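Local coordinates for uracil-dna glycosylase (Deinococcus radiodurans, PDB 4UQM), which belongs to the uracil-DNA glycosylase superfamily and has an alpha/beta fold built round a four-stranded parallel sheet, at residues F96-R99 with V104-S107. The protein carries 1 engineered substitution. Residues are numbered along the deposited sequence; the frame is centred on the assembly and turned at random.
With nucleotides of chain B.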
loop_
_atom_site.group_PDB
_atom_site.type_symbol
_atom_site.label_atom_id
_atom_site.label_comp_id
_atom_site.label_asym_id
_atom_site.label_seq_id
_atom_site.Cartn_x
_atom_site.Cartn_y
_atom_site.Cartn_z
ATOM N N PHE A 96 6.243 0.676 -0.574
ATOM C CA PHE A 96 7.478 -0.104 -0.592
ATOM C C PHE A 96 8.306 -0.032 -1.849
ATOM O O PHE A 96 9.473 -0.458 -1.829
ATOM C CB PHE A 96 7.231 -1.555 -0.193
ATOM C CG PHE A 96 6.572 -1.673 1.159
ATOM C CD1 PHE A 96 7.356 -1.479 2.311
ATOM C CD2 PHE A 96 5.211 -1.835 1.341
ATOM C CE1 PHE A 96 6.798 -1.484 3.558
ATOM C CE2 PHE A 96 4.655 -1.839 2.618
ATOM C CZ PHE A 96 5.452 -1.660 3.746
ATOM N N SER A 97 7.748 0.498 -2.947
ATOM C CA SER A 97 8.439 0.508 -4.235
ATOM C C SER A 97 9.406 1.702 -4.355
ATOM O O SER A 97 9.175 2.788 -3.826
ATOM C CB SER A 97 7.414 0.613 -5.348
ATOM O OG SER A 97 7.933 0.459 -6.649
ATOM N N VAL A 98 10.474 1.500 -5.107
ATOM C CA VAL A 98 11.309 2.604 -5.557
ATOM C C VAL A 98 11.486 2.498 -7.062
ATOM O O VAL A 98 11.422 1.408 -7.658
ATOM C CB VAL A 98 12.670 2.666 -4.812
ATOM C CG1 VAL A 98 12.452 2.975 -3.354
ATOM C CG2 VAL A 98 13.489 1.397 -4.923
ATOM N N ARG A 99 11.778 3.648 -7.665
ATOM C CA ARG A 99 11.919 3.744 -9.119
ATOM C C ARG A 99 13.170 3.044 -9.614
ATOM O O ARG A 99 14.106 2.848 -8.859
ATOM C CB ARG A 99 11.853 5.202 -9.584
ATOM C CG ARG A 99 10.496 5.856 -9.286
ATOM C CD ARG A 99 9.445 5.370 -10.231
ATOM N NE ARG A 99 8.096 5.934 -10.043
ATOM C CZ ARG A 99 7.675 7.148 -10.402
ATOM N NH1 ARG A 99 8.507 8.046 -10.914
ATOM N NH2 ARG A 99 6.401 7.484 -10.200
ATOM N N VAL A 104 17.614 -0.088 -3.270
ATOM C CA VAL A 104 16.547 -0.813 -2.572
ATOM C C VAL A 104 16.572 -0.482 -1.080
ATOM O O VAL A 104 17.587 -0.767 -0.405
ATOM C CB VAL A 104 16.693 -2.350 -2.775
ATOM C CG1 VAL A 104 15.654 -3.120 -1.983
ATOM C CG2 VAL A 104 16.562 -2.662 -4.279
ATOM N N PRO A 105 15.492 0.111 -0.538
ATOM C CA PRO A 105 15.539 0.447 0.880
ATOM C C PRO A 105 15.508 -0.770 1.825
ATOM O O PRO A 105 15.046 -1.872 1.446
ATOM C CB PRO A 105 14.251 1.271 1.075
ATOM C CG PRO A 105 13.960 1.836 -0.272
ATOM C CD PRO A 105 14.312 0.702 -1.183
ATOM N N PRO A 106 15.933 -0.592 3.063
ATOM C CA PRO A 106 15.921 -1.710 4.019
ATOM C C PRO A 106 14.622 -2.494 4.129
ATOM O O PRO A 106 14.657 -3.738 4.218
ATOM C CB PRO A 106 16.292 -1.040 5.367
ATOM C CG PRO A 106 17.098 0.141 4.927
ATOM C CD PRO A 106 16.540 0.630 3.626
ATOM N N SER A 107 13.468 -1.823 4.158
ATOM C CA SER A 107 12.229 -2.555 4.248
ATOM C C SER A 107 12.050 -3.517 3.093
ATOM O O SER A 107 11.554 -4.652 3.272
ATOM C CB SER A 107 11.034 -1.588 4.318
ATOM O OG SER A 107 11.074 -0.800 5.530
ATOM P P DA B 8 16.614 7.411 7.623
ATOM O OP1 DA B 8 17.358 8.326 6.722
ATOM O OP2 DA B 8 15.427 7.840 8.416
ATOM O "O5'" DA B 8 16.374 5.974 6.976
ATOM C "C5'" DA B 8 15.449 5.114 7.634
ATOM C "C4'" DA B 8 15.666 3.677 7.227
ATOM O "O4'" DA B 8 16.789 3.118 7.948
ATOM C "C3'" DA B 8 14.465 2.804 7.567
ATOM O "O3'" DA B 8 14.253 1.800 6.585
ATOM C "C2'" DA B 8 14.839 2.143 8.874
ATOM C "C1'" DA B 8 16.357 2.099 8.837
ATOM N N9 DA B 8 16.964 2.343 10.146
ATOM C C8 DA B 8 17.975 1.621 10.733
ATOM N N7 DA B 8 18.283 2.031 11.939
ATOM C C5 DA B 8 17.406 3.080 12.171
ATOM C C6 DA B 8 17.207 3.919 13.283
ATOM N N6 DA B 8 17.933 3.847 14.404
ATOM N N1 DA B 8 16.252 4.871 13.191
ATOM C C2 DA B 8 15.514 4.932 12.073
ATOM N N3 DA B 8 15.600 4.193 10.968
ATOM C C4 DA B 8 16.574 3.271 11.083
#
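The loop that follows strand 77-81 turns back so that 96-99 lies beside the start of helix 106-118, bringing Phe96 opposite Ser107 with their CA atoms 7.2 Å apart and Val98 opposite Val104 with a CA to CA distance of 6.9 Å. The two segments meet through side chains, chiefly a valine set against a proline ring. The methyls of Val98 are laid against the CG-CD side of the Pro105 ring: Val98 CG1 comes to 3.6 Å from Pro105 CG, while Val98 CG2 lies 3.9 Å from Pro105 CD. With chi1 at -65°, CG1 stands anti to the carbonyl carbon and CG2 between N and that carbon, and both methyls come against the ring. In this alpha/beta fold of the uracil-DNA glycosylase superfamily, the long segment after parallel-sheet strand 77-81 leads into helix 106-118. Pro105 occupies the N-cap position of that helix, so the valine packs on the residue that immediately precedes the first turn. At the Phe96 end of the contact, the ring edge is turned to the first helical turn, with Phe96 CD1 4.2 Å from Ser107 CB, which lies near the ring plane. Trp183 meets the same phenyl ring edge-to-face, and Ile111 of helix 106-118 also packs on it. The helix start borders the bound nucleotides: Pro106 CG approaches O3' of DA8 of chain B at 3.7 Å, and Ser107 OG hydrogen-bonds to a modified residue of the bound chain.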